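Local coordinates for methane monooxygenase hydroxylase, MmoD (Methylosinus sporium, PDB 6D7K), which probably binds the soluble methane monooxygenase hydroxylase as a small regulatory partner protein and inhibits it, at residues Ile17-Asp22 against Lys60-Val65; Ala27-Leu32 against Leu53-Ser58; Trp36-Leu41 against Phe46-Cys51. All coordinates share one frame; numbering follows the deposited sequence.

Contact 1: Ile17-Asp22 against Lys60-Val65; sequences ILIHSD and KAVAHV
Ile19 reaches helix 55-74 through its δ-methyl, which meets the side chain of Val62. The CD1 of Ile19 lies 3.7 Å from CG2 of Val62, the one close apolar contact between the two segments. The two side chains cross obliquely, so the long branch of the isoleucine comes in over one γ-methyl and CB of the valine instead of running alongside it. CG1 of Ile19 sits between the backbone N and the carbonyl carbon (chi1 57°), and the chain then extends to carry CD1 out to the helix. Beta-branched isoleucine is at home in a strand, and its extra carbon spans the gap, while short Val62 lets the helix lie close to Ala27 and Trp38.

Ile19 and His20 both face Ala27 on the adjoining strand 25-31, forming a classic beta bulge. Its effect is that two consecutive residues of this edge strand both direct CB toward the helix, which covers one face of a four-stranded antiparallel sheet joined in sequence order.

His20 uses that orientation modestly: its CB is 4.4 Å from CG1 of Val62, a looser touch than that of Ile19. Because CG is anti to the backbone N (chi1 -169°), the ring runs on along the segment toward Asp22. There NE2 donates to Asp22 OD2 at 2.9 Å in a nearly straight bond (163°). The acceptor lies in the imidazole plane, but the nitrogen approaches from above the carboxylate plane, and the bond limits rotation of the ring.

Asp22, an acid short enough to serve turn and helix together, has further partners. Its OD2 forms a salt bridge with Lys70, farther along the same helix, and OD1 accepts from the backbone N of Arg24 in the turn and of Tyr25 at the start of the next strand.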
ATOM      1  N   ILE H  17     -29.219  10.506   9.743  1.00 36.00           N
ATOM      2  CA  ILE H  17     -30.537   9.996   9.387  1.00 33.82           C
ATOM      3  C   ILE H  17     -30.339   8.755   8.535  1.00 35.30           C
ATOM      4  O   ILE H  17     -29.518   8.764   7.615  1.00 38.32           O
ATOM      5  CB  ILE H  17     -31.352  11.066   8.625  1.00 35.17           C
ATOM      6  CG1 ILE H  17     -31.654  12.259   9.532  1.00 35.03           C
ATOM      7  CG2 ILE H  17     -32.632  10.493   8.011  1.00 35.51           C
ATOM      8  CD1 ILE H  17     -32.753  12.004  10.507  1.00 35.18           C
ATOM      9  N   LEU H  18     -31.078   7.691   8.838  1.00 35.84           N
ATOM     10  CA  LEU H  18     -30.989   6.450   8.075  1.00 34.13           C
ATOM     11  C   LEU H  18     -31.885   6.530   6.844  1.00 38.22           C
ATOM     12  O   LEU H  18     -33.110   6.610   6.973  1.00 39.03           O
ATOM     13  CB  LEU H  18     -31.403   5.269   8.944  1.00 36.19           C
ATOM     14  CG  LEU H  18     -31.451   3.972   8.150  1.00 36.79           C
ATOM     15  CD1 LEU H  18     -30.046   3.435   7.998  1.00 40.68           C
ATOM     16  CD2 LEU H  18     -32.332   2.974   8.833  1.00 39.51           C
ATOM     17  N   ILE H  19     -31.293   6.475   5.652  1.00 37.64           N
ATOM     18  CA  ILE H  19     -32.064   6.609   4.422  1.00 35.39           C
ATOM     19  C   ILE H  19     -32.197   5.304   3.636  1.00 34.53           C
ATOM     20  O   ILE H  19     -33.034   5.235   2.721  1.00 36.46           O
ATOM     21  CB  ILE H  19     -31.501   7.732   3.514  1.00 35.51           C
ATOM     22  CG1 ILE H  19     -30.027   7.507   3.160  1.00 32.71           C
ATOM     23  CG2 ILE H  19     -31.686   9.094   4.161  1.00 33.88           C
ATOM     24  CD1 ILE H  19     -29.520   8.411   2.028  1.00 32.75           C
ATOM     25  N   HIS H  20     -31.424   4.270   3.959  1.00 41.13           N
ATOM     26  CA  HIS H  20     -31.606   2.968   3.317  1.00 41.91           C
ATOM     27  C   HIS H  20     -31.236   1.860   4.286  1.00 39.33           C
ATOM     28  O   HIS H  20     -30.262   1.975   5.032  1.00 41.25           O
ATOM     29  CB  HIS H  20     -30.766   2.828   2.047  1.00 40.43           C
ATOM     30  CG  HIS H  20     -31.111   1.626   1.234  1.00 40.63           C
ATOM     31  ND1 HIS H  20     -32.052   1.659   0.230  1.00 45.26           N
ATOM     32  CD2 HIS H  20     -30.641   0.358   1.269  1.00 39.61           C
ATOM     33  CE1 HIS H  20     -32.154   0.458  -0.313  1.00 42.80           C
ATOM     34  NE2 HIS H  20     -31.301  -0.349   0.294  1.00 37.30           N
ATOM     35  N   SER H  21     -32.022   0.790   4.270  1.00 43.57           N
ATOM     36  CA  SER H  21     -31.769  -0.359   5.134  1.00 36.97           C
ATOM     37  C   SER H  21     -32.426  -1.560   4.496  1.00 37.98           C
ATOM     38  O   SER H  21     -33.645  -1.580   4.338  1.00 41.38           O
ATOM     39  CB  SER H  21     -32.312  -0.145   6.529  1.00 38.20           C
ATOM     40  OG  SER H  21     -31.682  -1.043   7.424  1.00 43.36           O
ATOM     41  N   ASP H  22     -31.625  -2.536   4.097  1.00 39.66           N
ATOM     42  CA  ASP H  22     -32.149  -3.817   3.663  1.00 39.95           C
ATOM     43  C   ASP H  22     -31.218  -4.896   4.216  1.00 44.40           C
ATOM     44  O   ASP H  22     -30.377  -4.628   5.086  1.00 43.98           O
ATOM     45  CB  ASP H  22     -32.337  -3.840   2.138  1.00 35.62           C
ATOM     46  CG  ASP H  22     -31.029  -3.734   1.373  1.00 43.37           C
ATOM     47  OD1 ASP H  22     -29.959  -4.106   1.909  1.00 44.29           O
ATOM     48  OD2 ASP H  22     -31.076  -3.278   0.211  1.00 44.31           O
ATOM     49  N   LYS H  60     -31.472  10.184  -3.743  1.00 38.54           N
ATOM     50  CA  LYS H  60     -31.338   9.837  -5.152  1.00 36.86           C
ATOM     51  C   LYS H  60     -29.931   9.347  -5.454  1.00 33.05           C
ATOM     52  O   LYS H  60     -29.751   8.362  -6.182  1.00 31.81           O
ATOM     53  CB  LYS H  60     -31.706  11.054  -5.999  1.00 32.99           C
ATOM     54  CG  LYS H  60     -33.164  11.443  -5.873  1.00 35.92           C
ATOM     55  CD  LYS H  60     -34.032  10.613  -6.829  1.00 45.59           C
ATOM     56  CE  LYS H  60     -33.360  10.504  -8.221  1.00 52.35           C
ATOM     57  NZ  LYS H  60     -34.016   9.565  -9.202  1.00 54.64           N
ATOM     58  N   ALA H  61     -28.926  10.010  -4.867  1.00 29.86           N
ATOM     59  CA  ALA H  61     -27.535   9.615  -5.041  1.00 30.40           C
ATOM     60  C   ALA H  61     -27.286   8.202  -4.523  1.00 36.75           C
ATOM     61  O   ALA H  61     -26.717   7.358  -5.229  1.00 33.12           O
ATOM     62  CB  ALA H  61     -26.636  10.610  -4.312  1.00 34.77           C
ATOM     63  N   VAL H  62     -27.689   7.939  -3.272  1.00 34.09           N
ATOM     64  CA  VAL H  62     -27.503   6.619  -2.681  1.00 33.22           C
ATOM     65  C   VAL H  62     -28.231   5.572  -3.510  1.00 35.51           C
ATOM     66  O   VAL H  62     -27.756   4.431  -3.648  1.00 36.25           O
ATOM     67  CB  VAL H  62     -27.960   6.616  -1.202  1.00 32.91           C
ATOM     68  CG1 VAL H  62     -28.278   5.201  -0.735  1.00 31.07           C
ATOM     69  CG2 VAL H  62     -26.912   7.275  -0.295  1.00 29.02           C
ATOM     70  N   ALA H  63     -29.374   5.937  -4.101  1.00 32.78           N
ATOM     71  CA  ALA H  63     -30.106   4.967  -4.914  1.00 33.85           C
ATOM     72  C   ALA H  63     -29.335   4.624  -6.193  1.00 35.02           C
ATOM     73  O   ALA H  63     -29.294   3.461  -6.613  1.00 38.55           O
ATOM     74  CB  ALA H  63     -31.514   5.482  -5.224  1.00 28.32           C
ATOM     75  N   HIS H  64     -28.705   5.613  -6.822  1.00 34.60           N
ATOM     76  CA  HIS H  64     -27.906   5.326  -8.006  1.00 34.99           C
ATOM     77  C   HIS H  64     -26.788   4.351  -7.666  1.00 38.00           C
ATOM     78  O   HIS H  64     -26.648   3.298  -8.296  1.00 42.87           O
ATOM     79  CB  HIS H  64     -27.320   6.619  -8.576  1.00 36.40           C
ATOM     80  CG  HIS H  64     -28.278   7.429  -9.395  1.00 40.87           C
ATOM     81  ND1 HIS H  64     -29.133   6.868 -10.319  1.00 42.96           N
ATOM     82  CD2 HIS H  64     -28.484   8.769  -9.457  1.00 37.75           C
ATOM     83  CE1 HIS H  64     -29.838   7.824 -10.897  1.00 37.46           C
ATOM     84  NE2 HIS H  64     -29.466   8.985 -10.389  1.00 35.96           N
ATOM     85  N   VAL H  65     -25.974   4.699  -6.664  1.00 36.33           N
ATOM     86  CA  VAL H  65     -24.816   3.879  -6.310  1.00 35.92           C
ATOM     87  C   VAL H  65     -25.242   2.479  -5.903  1.00 35.57           C
ATOM     88  O   VAL H  65     -24.545   1.501  -6.195  1.00 37.52           O
ATOM     89  CB  VAL H  65     -24.006   4.534  -5.183  1.00 33.35           C
ATOM     90  CG1 VAL H  65     -22.814   3.663  -4.862  1.00 34.50           C
ATOM     91  CG2 VAL H  65     -23.590   5.954  -5.543  1.00 27.67           C
TER

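Contact 2: Ala27-Leu32 against Leu53-Ser58; sequences AFTVDL and LSFDSS
The Phe55 ring receives Thr29 along its CD1-CE1 side, where the threonine methyl approaches obliquely, CG2 lying 3.7 Å from CD1. The two side chains cross at about a right angle, and Ile17 and Ile19 of strand 17-21 also touch Phe55. With CG anti to the backbone N (chi1 -176°), the phenylalanine swings its ring from the start of the helix back toward the sheet.

Thr29 offers two different branches. While its methyl meets the ring, OG1 turns to Ser58 and hydrogen-bonds to OG at 3.1 Å, with either hydroxyl able to be the donor. Threonine suits such a boundary: one side chain supplies an apolar branch for Phe55 and a polar one for a buried serine.

Here the first turn of helix 55-74 meets strand 25-31, and Ser54 is the N-cap. Ser54 and Ser57 form a capping box: Ser57 N donates to Ser54 OG at 3.1 Å in a straight bond (166°), whereas the return bond from Ser54 N to Ser57 OG is weak. Small hydroxyl side chains are well matched to a helix start, whose first N-H groups lack partners within the helix. Both capping hydroxyls also bond acidic side chains of another protein in the assembly. One turn on, Ser58 N donates to Ser54 O at 2.8 Å, which holds Ser58 where its hydroxyl faces Thr29.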
ATOM      1  N   ALA H  27     -27.534   3.032   4.349  1.00 34.41           N
ATOM      2  CA  ALA H  27     -26.992   4.328   3.950  1.00 34.30           C
ATOM      3  C   ALA H  27     -27.459   5.413   4.907  1.00 35.54           C
ATOM      4  O   ALA H  27     -28.638   5.471   5.262  1.00 39.17           O
ATOM      5  CB  ALA H  27     -27.390   4.682   2.516  1.00 31.14           C
ATOM      6  N   PHE H  28     -26.538   6.266   5.327  1.00 34.31           N
ATOM      7  CA  PHE H  28     -26.851   7.366   6.221  1.00 31.10           C
ATOM      8  C   PHE H  28     -26.571   8.680   5.507  1.00 36.41           C
ATOM      9  O   PHE H  28     -25.796   8.730   4.549  1.00 41.23           O
ATOM     10  CB  PHE H  28     -26.041   7.276   7.518  1.00 38.22           C
ATOM     11  CG  PHE H  28     -26.360   6.045   8.350  1.00 42.74           C
ATOM     12  CD1 PHE H  28     -25.751   4.816   8.078  1.00 39.92           C
ATOM     13  CD2 PHE H  28     -27.272   6.115   9.400  1.00 37.71           C
ATOM     14  CE1 PHE H  28     -26.057   3.690   8.841  1.00 45.48           C
ATOM     15  CE2 PHE H  28     -27.585   4.987  10.148  1.00 42.05           C
ATOM     16  CZ  PHE H  28     -26.972   3.780   9.876  1.00 41.87           C
ATOM     17  N   THR H  29     -27.131   9.738   6.034  1.00 33.51           N
ATOM     18  CA  THR H  29     -26.925  11.084   5.574  1.00 33.94           C
ATOM     19  C   THR H  29     -27.007  12.085   6.706  1.00 33.57           C
ATOM     20  O   THR H  29     -27.789  11.974   7.550  1.00 36.82           O
ATOM     21  CB  THR H  29     -27.825  11.471   4.412  1.00 34.47           C
ATOM     22  OG1 THR H  29     -27.354  12.682   3.883  1.00 34.68           O
ATOM     23  CG2 THR H  29     -29.138  11.690   4.843  1.00 33.46           C
ATOM     24  N   VAL H  30     -26.145  13.065   6.695  1.00 31.83           N
ATOM     25  CA  VAL H  30     -26.115  14.074   7.696  1.00 33.97           C
ATOM     26  C   VAL H  30     -25.975  15.450   7.090  1.00 37.60           C
ATOM     27  O   VAL H  30     -25.277  15.628   6.178  1.00 33.87           O
ATOM     28  CB  VAL H  30     -24.993  13.798   8.673  1.00 31.19           C
ATOM     29  CG1 VAL H  30     -23.675  13.975   8.025  1.00 29.16           C
ATOM     30  CG2 VAL H  30     -25.061  14.694   9.844  1.00 32.74           C
ATOM     31  N   ASP H  31     -26.700  16.407   7.634  1.00 40.40           N
ATOM     32  CA  ASP H  31     -26.737  17.792   7.242  1.00 38.26           C
ATOM     33  C   ASP H  31     -25.569  18.495   7.843  1.00 36.30           C
ATOM     34  O   ASP H  31     -25.433  18.551   9.009  1.00 35.52           O
ATOM     35  CB  ASP H  31     -27.992  18.376   7.838  1.00 38.71           C
ATOM     36  CG  ASP H  31     -28.390  19.673   7.252  1.00 46.01           C
ATOM     37  OD1 ASP H  31     -27.650  20.267   6.492  1.00 47.09           O
ATOM     38  OD2 ASP H  31     -29.481  20.111   7.558  1.00 44.75           O
ATOM     39  N   LEU H  32     -24.741  19.080   7.019  1.00 32.94           N
ATOM     40  CA  LEU H  32     -23.599  19.744   7.516  1.00 34.63           C
ATOM     41  C   LEU H  32     -23.601  21.202   7.238  1.00 41.47           C
ATOM     42  O   LEU H  32     -22.557  21.759   7.301  1.00 41.70           O
ATOM     43  CB  LEU H  32     -22.365  19.171   6.869  1.00 34.35           C
ATOM     44  CG  LEU H  32     -21.859  17.771   7.093  1.00 35.21           C
ATOM     45  CD1 LEU H  32     -20.550  17.657   6.385  1.00 34.21           C
ATOM     46  CD2 LEU H  32     -21.669  17.469   8.543  1.00 31.44           C
ATOM     47  N   LEU H  53     -26.472  18.086  -2.407  1.00 31.85           N
ATOM     48  CA  LEU H  53     -26.956  19.413  -2.040  1.00 34.28           C
ATOM     49  C   LEU H  53     -28.067  19.378  -0.994  1.00 38.05           C
ATOM     50  O   LEU H  53     -28.296  20.391  -0.326  1.00 38.97           O
ATOM     51  CB  LEU H  53     -27.464  20.160  -3.272  1.00 32.52           C
ATOM     52  CG  LEU H  53     -26.520  20.400  -4.457  1.00 33.85           C
ATOM     53  CD1 LEU H  53     -27.206  21.176  -5.564  1.00 29.28           C
ATOM     54  CD2 LEU H  53     -25.229  21.106  -4.028  1.00 33.38           C
ATOM     55  N   SER H  54     -28.751  18.249  -0.823  1.00 36.10           N
ATOM     56  CA  SER H  54     -29.932  18.220   0.029  1.00 34.54           C
ATOM     57  C   SER H  54     -30.227  16.789   0.445  1.00 40.45           C
ATOM     58  O   SER H  54     -29.787  15.839  -0.203  1.00 39.27           O
ATOM     59  CB  SER H  54     -31.148  18.791  -0.698  1.00 36.45           C
ATOM     60  OG  SER H  54     -31.679  17.813  -1.565  1.00 34.58           O
ATOM     61  N   PHE H  55     -31.013  16.648   1.522  1.00 42.13           N
ATOM     62  CA  PHE H  55     -31.545  15.338   1.876  1.00 34.89           C
ATOM     63  C   PHE H  55     -32.128  14.656   0.649  1.00 36.37           C
ATOM     64  O   PHE H  55     -31.812  13.496   0.362  1.00 41.17           O
ATOM     65  CB  PHE H  55     -32.604  15.459   2.981  1.00 38.74           C
ATOM     66  CG  PHE H  55     -33.131  14.123   3.483  1.00 41.71           C
ATOM     67  CD1 PHE H  55     -32.401  13.375   4.411  1.00 39.66           C
ATOM     68  CD2 PHE H  55     -34.356  13.621   3.035  1.00 38.88           C
ATOM     69  CE1 PHE H  55     -32.873  12.145   4.873  1.00 42.33           C
ATOM     70  CE2 PHE H  55     -34.845  12.392   3.489  1.00 39.78           C
ATOM     71  CZ  PHE H  55     -34.104  11.651   4.408  1.00 45.38           C
ATOM     72  N   ASP H  56     -32.958  15.378  -0.110  1.00 35.52           N
ATOM     73  CA  ASP H  56     -33.643  14.774  -1.252  1.00 36.81           C
ATOM     74  C   ASP H  56     -32.651  14.129  -2.214  1.00 37.31           C
ATOM     75  O   ASP H  56     -32.846  12.985  -2.647  1.00 36.68           O
ATOM     76  CB  ASP H  56     -34.481  15.814  -2.007  1.00 48.57           C
ATOM     77  CG  ASP H  56     -35.411  16.626  -1.108  1.00 53.57           C
ATOM     78  OD1 ASP H  56     -34.950  17.251  -0.115  1.00 54.26           O
ATOM     79  OD2 ASP H  56     -36.613  16.670  -1.443  1.00 56.10           O
ATOM     80  N   SER H  57     -31.588  14.866  -2.595  1.00 36.47           N
ATOM     81  CA  SER H  57     -30.618  14.347  -3.563  1.00 33.40           C
ATOM     82  C   SER H  57     -29.641  13.351  -2.935  1.00 32.39           C
ATOM     83  O   SER H  57     -29.055  12.541  -3.658  1.00 33.19           O
ATOM     84  CB  SER H  57     -29.864  15.502  -4.244  1.00 31.34           C
ATOM     85  OG  SER H  57     -29.420  16.501  -3.331  1.00 33.73           O
ATOM     86  N   SER H  58     -29.461  13.396  -1.613  1.00 29.49           N
ATOM     87  CA  SER H  58     -28.806  12.303  -0.912  1.00 30.57           C
ATOM     88  C   SER H  58     -29.488  10.981  -1.214  1.00 35.99           C
ATOM     89  O   SER H  58     -28.826   9.978  -1.521  1.00 35.50           O
ATOM     90  CB  SER H  58     -28.823  12.559   0.588  1.00 34.00           C
ATOM     91  OG  SER H  58     -27.934  13.596   0.944  1.00 37.98           O
TER

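Contact 3: Trp36-Leu41 against Phe46-Cys51; sequences WRWEIL and FVQEGC
Trp38 lays its indole over Gly50 on the opposite strand, with CG between the backbone N and the carbonyl carbon (chi1 47°), which turns the ring across the hairpin. Its CB packs against the carbonyl of Phe28; CG stands 3.8 Å from Gly50 O, and CD1 reaches the CA of Cys51. Farther out, CE3 passes Gly50 N, while the six-membered ring has Gly50 CA over its centre in a CH-pi contact; CZ3 comes within 4.3 Å of Gln48 CG. NE1 gives a weak hydrogen bond to Ser52 OG. A broad, flat indole can cover a glycine, where a CB would run into the ring.

The same pair is tied by two backbone bonds, Trp38 N to Gly50 O (2.9 Å) and Gly50 N to Trp38 O (2.8 Å). On the other sheet face, Arg37 NH1 forms a salt bridge with Glu49 OE2 at 2.6 Å, bent and weak as a hydrogen bond; opposite charges suit this partly exposed face. A classic bulge places Val47 and Gln48 opposite Ile40.

Replacing Trp38 with an alanine would probably leave Gly50 without its covering ring.

In this beta hairpin, strand 36-42 is flanked by strand 25-31, and helix 55-74 lies against Trp38 and Ile40.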
ATOM      1  N   TRP H  36     -24.585  17.961   2.411  1.00 35.94           N
ATOM      2  CA  TRP H  36     -25.069  16.812   3.137  1.00 40.22           C
ATOM      3  C   TRP H  36     -24.110  15.669   2.850  1.00 36.75           C
ATOM      4  O   TRP H  36     -23.770  15.451   1.752  1.00 34.82           O
ATOM      5  CB  TRP H  36     -26.489  16.438   2.733  1.00 37.13           C
ATOM      6  CG  TRP H  36     -27.586  17.248   3.248  1.00 37.53           C
ATOM      7  CD1 TRP H  36     -27.911  18.452   2.864  1.00 41.74           C
ATOM      8  CD2 TRP H  36     -28.565  16.860   4.182  1.00 41.27           C
ATOM      9  NE1 TRP H  36     -28.994  18.886   3.497  1.00 37.72           N
ATOM     10  CE2 TRP H  36     -29.422  17.910   4.327  1.00 42.01           C
ATOM     11  CE3 TRP H  36     -28.785  15.724   4.934  1.00 38.82           C
ATOM     12  CZ2 TRP H  36     -30.477  17.867   5.172  1.00 44.03           C
ATOM     13  CZ3 TRP H  36     -29.799  15.700   5.760  1.00 37.14           C
ATOM     14  CH2 TRP H  36     -30.646  16.743   5.875  1.00 38.87           C
ATOM     15  N   ARG H  37     -23.674  14.950   3.860  1.00 29.48           N
ATOM     16  CA  ARG H  37     -22.743  13.866   3.707  1.00 29.50           C
ATOM     17  C   ARG H  37     -23.367  12.525   3.828  1.00 33.26           C
ATOM     18  O   ARG H  37     -23.971  12.255   4.759  1.00 34.97           O
ATOM     19  CB  ARG H  37     -21.658  13.989   4.753  1.00 31.41           C
ATOM     20  CG  ARG H  37     -20.304  13.558   4.299  1.00 31.93           C
ATOM     21  CD  ARG H  37     -19.574  12.729   5.315  1.00 39.41           C
ATOM     22  NE  ARG H  37     -18.756  13.562   6.163  1.00 43.98           N
ATOM     23  CZ  ARG H  37     -17.434  13.564   6.196  1.00 50.41           C
ATOM     24  NH1 ARG H  37     -16.743  12.744   5.455  1.00 46.35           N
ATOM     25  NH2 ARG H  37     -16.805  14.400   6.981  1.00 41.83           N
ATOM     26  N   TRP H  38     -23.166  11.642   2.890  1.00 33.33           N
ATOM     27  CA  TRP H  38     -23.792  10.344   3.014  1.00 31.22           C
ATOM     28  C   TRP H  38     -22.735   9.250   2.915  1.00 34.62           C
ATOM     29  O   TRP H  38     -21.654   9.455   2.359  1.00 35.01           O
ATOM     30  CB  TRP H  38     -24.883  10.153   1.946  1.00 31.07           C
ATOM     31  CG  TRP H  38     -24.524  10.539   0.525  1.00 34.36           C
ATOM     32  CD1 TRP H  38     -24.845  11.706  -0.115  1.00 36.43           C
ATOM     33  CD2 TRP H  38     -23.829   9.739  -0.442  1.00 32.81           C
ATOM     34  NE1 TRP H  38     -24.381  11.683  -1.411  1.00 34.28           N
ATOM     35  CE2 TRP H  38     -23.753  10.485  -1.631  1.00 33.32           C
ATOM     36  CE3 TRP H  38     -23.258   8.468  -0.413  1.00 36.05           C
ATOM     37  CZ2 TRP H  38     -23.135  10.005  -2.769  1.00 31.66           C
ATOM     38  CZ3 TRP H  38     -22.646   7.998  -1.550  1.00 35.70           C
ATOM     39  CH2 TRP H  38     -22.585   8.765  -2.708  1.00 30.77           C
ATOM     40  N   GLU H  39     -23.055   8.085   3.491  1.00 36.23           N
ATOM     41  CA  GLU H  39     -22.207   6.897   3.439  1.00 37.91           C
ATOM     42  C   GLU H  39     -23.068   5.662   3.222  1.00 38.81           C
ATOM     43  O   GLU H  39     -24.235   5.617   3.626  1.00 35.88           O
ATOM     44  CB  GLU H  39     -21.392   6.719   4.713  1.00 32.47           C
ATOM     45  CG  GLU H  39     -22.119   7.222   5.914  1.00 39.68           C
ATOM     46  CD  GLU H  39     -21.443   6.834   7.210  1.00 56.23           C
ATOM     47  OE1 GLU H  39     -21.971   7.202   8.293  1.00 61.50           O
ATOM     48  OE2 GLU H  39     -20.382   6.170   7.144  1.00 56.99           O
ATOM     49  N   ILE H  40     -22.474   4.655   2.594  1.00 35.68           N
ATOM     50  CA  ILE H  40     -23.134   3.390   2.312  1.00 34.82           C
ATOM     51  C   ILE H  40     -22.339   2.280   2.983  1.00 35.60           C
ATOM     52  O   ILE H  40     -21.104   2.254   2.886  1.00 36.32           O
ATOM     53  CB  ILE H  40     -23.241   3.145   0.799  1.00 35.47           C
ATOM     54  CG1 ILE H  40     -23.972   4.311   0.128  1.00 34.96           C
ATOM     55  CG2 ILE H  40     -23.919   1.796   0.527  1.00 33.06           C
ATOM     56  CD1 ILE H  40     -23.997   4.225  -1.405  1.00 31.44           C
ATOM     57  N   LEU H  41     -23.034   1.369   3.669  1.00 37.18           N
ATOM     58  CA  LEU H  41     -22.385   0.232   4.322  1.00 36.21           C
ATOM     59  C   LEU H  41     -22.906  -1.056   3.718  1.00 38.15           C
ATOM     60  O   LEU H  41     -24.092  -1.166   3.387  1.00 40.83           O
ATOM     61  CB  LEU H  41     -22.604   0.205   5.831  1.00 34.01           C
ATOM     62  CG  LEU H  41     -22.015   1.331   6.683  1.00 40.01           C
ATOM     63  CD1 LEU H  41     -22.464   2.669   6.186  1.00 38.92           C
ATOM     64  CD2 LEU H  41     -22.431   1.174   8.142  1.00 43.10           C
ATOM     65  N   PHE H  46     -18.095  -0.084   6.087  1.00 46.60           N
ATOM     66  CA  PHE H  46     -18.108   1.118   5.264  1.00 37.42           C
ATOM     67  C   PHE H  46     -17.621   0.797   3.861  1.00 38.06           C
ATOM     68  O   PHE H  46     -16.595   0.145   3.685  1.00 42.93           O
ATOM     69  CB  PHE H  46     -17.230   2.186   5.903  1.00 33.22           C
ATOM     70  CG  PHE H  46     -16.938   3.351   5.007  1.00 46.81           C
ATOM     71  CD1 PHE H  46     -17.816   4.435   4.945  1.00 43.76           C
ATOM     72  CD2 PHE H  46     -15.780   3.375   4.228  1.00 42.23           C
ATOM     73  CE1 PHE H  46     -17.545   5.524   4.116  1.00 43.06           C
ATOM     74  CE2 PHE H  46     -15.498   4.458   3.405  1.00 42.38           C
ATOM     75  CZ  PHE H  46     -16.386   5.535   3.342  1.00 45.60           C
ATOM     76  N   VAL H  47     -18.358   1.248   2.853  1.00 40.88           N
ATOM     77  CA  VAL H  47     -18.046   0.932   1.470  1.00 38.78           C
ATOM     78  C   VAL H  47     -17.755   2.182   0.643  1.00 43.23           C
ATOM     79  O   VAL H  47     -16.914   2.151  -0.262  1.00 41.42           O
ATOM     80  CB  VAL H  47     -19.179   0.112   0.831  1.00 35.01           C
ATOM     81  CG1 VAL H  47     -18.903  -0.119  -0.631  1.00 37.22           C
ATOM     82  CG2 VAL H  47     -19.309  -1.198   1.553  1.00 43.32           C
ATOM     83  N   GLN H  48     -18.428   3.292   0.933  1.00 39.84           N
ATOM     84  CA  GLN H  48     -18.451   4.383  -0.021  1.00 34.84           C
ATOM     85  C   GLN H  48     -19.039   5.604   0.651  1.00 38.70           C
ATOM     86  O   GLN H  48     -19.964   5.486   1.455  1.00 38.64           O
ATOM     87  CB  GLN H  48     -19.273   4.019  -1.257  1.00 33.27           C
ATOM     88  CG  GLN H  48     -19.475   5.176  -2.249  1.00 39.57           C
ATOM     89  CD  GLN H  48     -18.191   5.587  -2.939  1.00 38.79           C
ATOM     90  OE1 GLN H  48     -17.425   4.743  -3.398  1.00 41.60           O
ATOM     91  NE2 GLN H  48     -17.937   6.890  -2.996  1.00 37.90           N
ATOM     92  N   GLU H  49     -18.506   6.768   0.289  1.00 37.57           N
ATOM     93  CA  GLU H  49     -18.796   8.039   0.924  1.00 36.96           C
ATOM     94  C   GLU H  49     -19.139   9.052  -0.161  1.00 38.63           C
ATOM     95  O   GLU H  49     -18.591   8.995  -1.268  1.00 38.23           O
ATOM     96  CB  GLU H  49     -17.585   8.482   1.742  1.00 36.57           C
ATOM     97  CG  GLU H  49     -17.652   9.880   2.225  1.00 40.69           C
ATOM     98  CD  GLU H  49     -16.327  10.407   2.770  1.00 47.43           C
ATOM     99  OE1 GLU H  49     -15.306   9.668   2.783  1.00 44.23           O
ATOM    100  OE2 GLU H  49     -16.325  11.587   3.192  1.00 51.38           O
ATOM    101  N   GLY H  50     -20.047   9.980   0.150  1.00 33.27           N
ATOM    102  CA  GLY H  50     -20.523  10.904  -0.863  1.00 33.05           C
ATOM    103  C   GLY H  50     -21.120  12.161  -0.265  1.00 33.16           C
ATOM    104  O   GLY H  50     -21.155  12.342   0.956  1.00 34.24           O
ATOM    105  N   CYS H  51     -21.583  13.045  -1.149  1.00 29.76           N
ATOM    106  CA  CYS H  51     -22.270  14.244  -0.690  1.00 30.68           C
ATOM    107  C   CYS H  51     -23.280  14.691  -1.734  1.00 31.10           C
ATOM    108  O   CYS H  51     -23.198  14.330  -2.909  1.00 34.11           O
ATOM    109  CB  CYS H  51     -21.299  15.374  -0.352  1.00 28.92           C
ATOM    110  SG  CYS H  51     -20.287  15.940  -1.728  1.00 28.26           S
TER

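In the fold
Contacts 1 and 2 both join helix 55-74 to the sheet, the first at edge strand 17-21 and the second at its neighbour 25-31, whereas contact 3 lies within the sheet, pairing strand 36-42 with the other edge strand, 45-52. Contact 2 is buried; contacts 1 and 3 are partly so. Their chemistry follows: methyl packing in 1, a hydroxyl pair beside an aromatic ring in 2, backbone hydrogen bonds with a large indole and a peripheral salt bridge in 3. Packing links all three, since Val62 also touches Ala27 and Trp38, and Phe55 touches Ile19. All three include residues that bond another protein: His64 in 1, Ser54 and Ser57 in 2, Cys51 in 3.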